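Local coordinates for polysaccharide deacetylase-like protein (Bacillus anthracis, PDB 4V33) that is a putative polysaccharide deacetylase required for osmotic stability and cell shape maintenance, and probably removes acetyl groups from cell-envelope polysaccharide with the help of zinc, at residues I68-I79 and K90-F101. Sequence-based numbering, arbitrary orientation. Where two conformers were deposited one is given.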
loop_
_atom_site.group_PDB
_atom_site.type_symbol
_atom_site.label_atom_id
_atom_site.label_comp_id
_atom_site.label_asym_id
_atom_site.label_seq_id
_atom_site.Cartn_x
_atom_site.Cartn_y
_atom_site.Cartn_z
ATOM N N ILE A 68 -25.239 -14.680 -22.092
ATOM C CA ILE A 68 -24.920 -14.312 -23.470
ATOM C C ILE A 68 -26.178 -14.386 -24.313
ATOM O O ILE A 68 -26.936 -15.351 -24.219
ATOM C CB ILE A 68 -23.867 -15.234 -24.098
ATOM C CG1 ILE A 68 -22.586 -15.231 -23.273
ATOM C CG2 ILE A 68 -23.544 -14.784 -25.520
ATOM C CD1 ILE A 68 -21.479 -16.067 -23.884
ATOM N N LYS A 69 -26.397 -13.369 -25.141
ATOM C CA LYS A 69 -27.577 -13.341 -25.995
ATOM C C LYS A 69 -27.310 -13.864 -27.402
ATOM O O LYS A 69 -28.114 -14.600 -27.943
ATOM C CB LYS A 69 -28.190 -11.941 -26.024
ATOM C CG LYS A 69 -28.704 -11.510 -24.660
ATOM C CD LYS A 69 -29.582 -12.598 -24.043
ATOM C CE LYS A 69 -29.649 -12.480 -22.530
ATOM N NZ LYS A 69 -30.497 -13.551 -21.927
ATOM N N ASP A 70 -26.178 -13.498 -27.989
ATOM C CA ASP A 70 -25.813 -14.021 -29.300
ATOM C C ASP A 70 -25.413 -15.496 -29.238
ATOM O O ASP A 70 -24.903 -15.976 -28.223
ATOM C CB ASP A 70 -24.630 -13.228 -29.876
ATOM C CG ASP A 70 -25.064 -12.028 -30.700
ATOM O OD1 ASP A 70 -25.296 -12.197 -31.915
ATOM O OD2 ASP A 70 -25.153 -10.915 -30.140
ATOM N N THR A 71 -25.633 -16.203 -30.337
ATOM C CA THR A 71 -25.124 -17.561 -30.516
ATOM C C THR A 71 -23.637 -17.501 -30.840
ATOM O O THR A 71 -23.246 -16.856 -31.810
ATOM C CB THR A 71 -25.832 -18.268 -31.685
ATOM O OG1 THR A 71 -27.201 -18.517 -31.342
ATOM C CG2 THR A 71 -25.148 -19.591 -32.011
ATOM N N LEU A 72 -22.813 -18.178 -30.046
ATOM C CA LEU A 72 -21.364 -18.116 -30.225
ATOM C C LEU A 72 -20.708 -19.484 -30.331
ATOM O O LEU A 72 -21.197 -20.467 -29.778
ATOM C CB LEU A 72 -20.724 -17.388 -29.039
ATOM C CG LEU A 72 -21.140 -15.955 -28.714
ATOM C CD1 LEU A 72 -20.438 -15.486 -27.454
ATOM C CD2 LEU A 72 -20.828 -15.029 -29.888
ATOM N N THR A 73 -19.571 -19.531 -31.019
ATOM C CA THR A 73 -18.767 -20.746 -31.052
ATOM C C THR A 73 -17.579 -20.620 -30.110
ATOM O O THR A 73 -17.001 -21.621 -29.688
ATOM C CB THR A 73 -18.251 -21.060 -32.466
ATOM O OG1 THR A 73 -17.551 -19.923 -32.988
ATOM C CG2 THR A 73 -19.407 -21.403 -33.388
ATOM N N GLU A 74 -17.232 -19.387 -29.755
ATOM C CA GLU A 74 -16.011 -19.133 -29.006
ATOM C C GLU A 74 -16.115 -17.825 -28.237
ATOM O O GLU A 74 -16.794 -16.897 -28.670
ATOM C CB GLU A 74 -14.843 -19.068 -30.005
ATOM C CG GLU A 74 -13.474 -18.745 -29.432
ATOM C CD GLU A 74 -12.428 -18.568 -30.523
ATOM O OE1 GLU A 74 -12.785 -18.683 -31.719
ATOM O OE2 GLU A 74 -11.249 -18.314 -30.183
ATOM N N VAL A 75 -15.448 -17.761 -27.091
ATOM C CA VAL A 75 -15.260 -16.506 -26.376
ATOM C C VAL A 75 -13.765 -16.279 -26.250
ATOM O O VAL A 75 -13.020 -17.195 -25.904
ATOM C CB VAL A 75 -15.904 -16.539 -24.970
ATOM C CG1 VAL A 75 -15.436 -15.354 -24.126
ATOM C CG2 VAL A 75 -17.426 -16.544 -25.090
ATOM N N GLN A 76 -13.314 -15.068 -26.556
ATOM C CA GLN A 76 -11.912 -14.730 -26.334
ATOM C C GLN A 76 -11.797 -13.743 -25.201
ATOM O O GLN A 76 -12.455 -12.704 -25.210
ATOM C CB GLN A 76 -11.279 -14.156 -27.602
ATOM C CG GLN A 76 -11.318 -15.134 -28.765
ATOM C CD GLN A 76 -10.488 -14.688 -29.953
ATOM O OE1 GLN A 76 -10.022 -13.550 -30.015
ATOM N NE2 GLN A 76 -10.308 -15.588 -30.907
ATOM N N TYR A 77 -10.962 -14.079 -24.222
ATOM C CA TYR A 77 -10.753 -13.230 -23.058
ATOM C C TYR A 77 -9.417 -12.524 -23.169
ATOM O O TYR A 77 -8.365 -13.165 -23.102
ATOM C CB TYR A 77 -10.740 -14.066 -21.775
ATOM C CG TYR A 77 -12.001 -14.849 -21.484
ATOM C CD1 TYR A 77 -13.036 -14.282 -20.757
ATOM C CD2 TYR A 77 -12.137 -16.166 -21.903
ATOM C CE1 TYR A 77 -14.192 -15.000 -20.463
ATOM C CE2 TYR A 77 -13.291 -16.899 -21.611
ATOM C CZ TYR A 77 -14.312 -16.303 -20.890
ATOM O OH TYR A 77 -15.460 -17.010 -20.590
ATOM N N LYS A 78 -9.451 -11.207 -23.341
ATOM C CA LYS A 78 -8.225 -10.424 -23.347
ATOM C C LYS A 78 -7.929 -10.053 -21.902
ATOM O O LYS A 78 -8.760 -9.439 -21.231
ATOM C CB LYS A 78 -8.372 -9.157 -24.189
ATOM C CG LYS A 78 -7.090 -8.322 -24.235
ATOM C CD LYS A 78 -7.315 -6.959 -24.880
ATOM C CE LYS A 78 -7.623 -7.098 -26.354
ATOM N NZ LYS A 78 -7.734 -5.761 -27.025
ATOM N N ILE A 79 -6.755 -10.443 -21.427
ATOM C CA ILE A 79 -6.431 -10.283 -20.015
ATOM C C ILE A 79 -5.067 -9.641 -19.862
ATOM O O ILE A 79 -4.116 -9.979 -20.581
ATOM C CB ILE A 79 -6.443 -11.639 -19.279
ATOM C CG1 ILE A 79 -7.808 -12.314 -19.447
ATOM C CG2 ILE A 79 -6.114 -11.456 -17.798
ATOM C CD1 ILE A 79 -7.934 -13.648 -18.739
ATOM N N LYS A 90 -2.628 -10.438 -23.244
ATOM C CA LYS A 90 -2.710 -11.602 -24.114
ATOM C C LYS A 90 -4.177 -11.973 -24.253
ATOM O O LYS A 90 -5.033 -11.477 -23.509
ATOM C CB LYS A 90 -1.927 -12.779 -23.529
ATOM C CG LYS A 90 -2.531 -13.294 -22.230
ATOM C CD LYS A 90 -1.776 -14.494 -21.672
ATOM C CE LYS A 90 -0.393 -14.109 -21.203
ATOM N NZ LYS A 90 0.205 -15.177 -20.352
ATOM N N SER A 91 -4.478 -12.836 -25.209
ATOM C CA SER A 91 -5.850 -13.278 -25.394
ATOM C C SER A 91 -5.942 -14.790 -25.228
ATOM O O SER A 91 -5.185 -15.540 -25.849
ATOM C CB SER A 91 -6.344 -12.860 -26.775
ATOM O OG SER A 91 -7.643 -13.378 -27.045
ATOM N N LEU A 92 -6.876 -15.230 -24.392
ATOM C CA LEU A 92 -7.070 -16.648 -24.115
ATOM C C LEU A 92 -8.459 -17.074 -24.585
ATOM O O LEU A 92 -9.461 -16.474 -24.198
ATOM C CB LEU A 92 -6.908 -16.924 -22.618
ATOM C CG LEU A 92 -5.586 -16.450 -21.997
ATOM C CD1 LEU A 92 -5.567 -16.664 -20.484
ATOM C CD2 LEU A 92 -4.405 -17.144 -22.653
ATOM N N SER A 93 -8.503 -18.111 -25.416
ATOM C CA SER A 93 -9.735 -18.558 -26.060
ATOM C C SER A 93 -10.382 -19.731 -25.326
ATOM O O SER A 93 -9.696 -20.651 -24.889
ATOM C CB SER A 93 -9.434 -18.955 -27.509
ATOM O OG SER A 93 -10.497 -19.691 -28.103
ATOM N N SER A 94 -11.702 -19.681 -25.185
ATOM C CA SER A 94 -12.472 -20.852 -24.774
ATOM C C SER A 94 -13.500 -21.218 -25.834
ATOM O O SER A 94 -14.239 -20.359 -26.322
ATOM C CB SER A 94 -13.201 -20.606 -23.459
ATOM O OG SER A 94 -14.019 -21.723 -23.142
ATOM N N LYS A 95 -13.554 -22.498 -26.179
ATOM C CA LYS A 95 -14.600 -22.997 -27.070
ATOM C C LYS A 95 -15.494 -23.979 -26.317
ATOM O O LYS A 95 -16.227 -24.763 -26.922
ATOM C CB LYS A 95 -13.992 -23.642 -28.316
ATOM C CG LYS A 95 -13.224 -22.662 -29.200
ATOM C CD LYS A 95 -12.649 -23.346 -30.432
ATOM C CE LYS A 95 -11.879 -22.359 -31.298
ATOM N NZ LYS A 95 -11.369 -22.978 -32.556
ATOM N N GLU A 96 -15.432 -23.912 -24.989
ATOM C CA GLU A 96 -16.211 -24.794 -24.121
ATOM C C GLU A 96 -17.640 -24.288 -23.961
ATOM O O GLU A 96 -18.061 -23.930 -22.860
ATOM C CB GLU A 96 -15.546 -24.901 -22.748
ATOM C CG GLU A 96 -14.134 -25.450 -22.779
ATOM C CD GLU A 96 -14.091 -26.968 -22.731
ATOM O OE1 GLU A 96 -15.099 -27.610 -23.098
ATOM O OE2 GLU A 96 -13.050 -27.519 -22.315
ATOM N N LYS A 97 -18.380 -24.274 -25.062
ATOM C CA LYS A 97 -19.735 -23.733 -25.087
ATOM C C LYS A 97 -20.678 -24.407 -24.087
ATOM O O LYS A 97 -21.524 -23.749 -23.479
ATOM C CB LYS A 97 -20.308 -23.829 -26.500
ATOM C CG LYS A 97 -21.702 -23.263 -26.640
ATOM C CD LYS A 97 -22.083 -23.129 -28.098
ATOM C CE LYS A 97 -23.457 -22.507 -28.247
ATOM N NZ LYS A 97 -23.686 -22.026 -29.637
ATOM N N GLU A 98 -20.521 -25.712 -23.906
ATOM C CA GLU A 98 -21.397 -26.456 -23.003
ATOM C C GLU A 98 -21.028 -26.260 -21.535
ATOM O O GLU A 98 -21.765 -26.680 -20.640
ATOM C CB GLU A 98 -21.405 -27.941 -23.366
ATOM C CG GLU A 98 -21.771 -28.197 -24.817
ATOM C CD GLU A 98 -23.089 -27.555 -25.200
ATOM O OE1 GLU A 98 -24.041 -27.621 -24.393
ATOM O OE2 GLU A 98 -23.172 -26.975 -26.306
ATOM N N LYS A 99 -19.885 -25.621 -21.294
ATOM C CA LYS A 99 -19.438 -25.330 -19.938
ATOM C C LYS A 99 -19.308 -23.826 -19.708
ATOM O O LYS A 99 -18.392 -23.376 -19.017
ATOM C CB LYS A 99 -18.099 -26.013 -19.654
ATOM C CG LYS A 99 -18.118 -27.527 -19.812
ATOM C CD LYS A 99 -16.779 -28.127 -19.401
ATOM C CE LYS A 99 -16.772 -29.641 -19.558
ATOM N NZ LYS A 99 -15.494 -30.235 -19.069
ATOM N N GLN A 100 -20.229 -23.060 -20.288
ATOM C CA GLN A 100 -20.268 -21.606 -20.121
ATOM C C GLN A 100 -18.940 -20.931 -20.480
ATOM O O GLN A 100 -18.509 -19.993 -19.811
ATOM C CB GLN A 100 -20.705 -21.239 -18.698
ATOM C CG GLN A 100 -22.133 -21.676 -18.380
ATOM C CD GLN A 100 -22.518 -21.445 -16.935
ATOM O OE1 GLN A 100 -21.664 -21.397 -16.049
ATOM N NE2 GLN A 100 -23.816 -21.302 -16.688
ATOM N N PHE A 101 -18.311 -21.428 -21.543
ATOM C CA PHE A 101 -17.038 -20.898 -22.035
ATOM C C PHE A 101 -15.997 -20.802 -20.932
ATOM O O PHE A 101 -15.293 -19.797 -20.778
ATOM C CB PHE A 101 -17.259 -19.582 -22.778
ATOM C CG PHE A 101 -18.083 -19.747 -24.022
ATOM C CD1 PHE A 101 -17.521 -20.286 -25.167
ATOM C CD2 PHE A 101 -19.427 -19.408 -24.033
ATOM C CE1 PHE A 101 -18.273 -20.462 -26.309
ATOM C CE2 PHE A 101 -20.186 -19.583 -25.171
ATOM C CZ PHE A 101 -19.609 -20.110 -26.313
HETATM O O HOH W 1 -17.653 -24.111 -29.834
HETATM O O HOH W 2 -9.246 -11.419 -28.169
#
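Val75 to Ile79 pair antiparallel with Lys90 to Ser94 in a beta hairpin, 90-94 being an outermost strand of the four-stranded sheet of the fibronectin type III domain, remote from the zinc site. Val75 and Ser94, Tyr77 and Leu92, and Ile79 and Lys90 are the hydrogen-bonded pairs. All but Lys90 turn to the face that meets strands 60-66 and 103-106; Lys90 shares that face at the hairpin's end, where NZ bonds Glu109 O and makes a cation-pi contact with Phe110.

Tyr77 suits this border because its ring is apolar while its tip can bond. CB lies 3.6 Å from Leu92 O; CD2 passes the same oxygen, which sits near the ring plane. CE2 approaches Ser94 CB, and OH donates to Phe101 O at 2.8 Å. Val75 CG1 lies over one face of this ring. The other methyl of Val75, CG2, set beside the backbone N (chi1 167°), makes a CH-pi contact 3.7 Å from the Phe101 ring centroid. Phe101, large and flat, packs between this methyl and Lys97 CA on the opposite face, with Leu72 O and Thr73 O at its edge. Long and extended, Lys97 carries NZ to Leu72 O (2.9 Å).

On the face of Gln76, solvent-exposed at Ser91 and Ser93, polar side chains bond one another: Glu74 OE2 accepts from Ser93 OG (2.6 Å) and Gln76 NE2 on opposite faces of the carboxylate plane, while a water joins Gln76 OE1 to Ser91 OG.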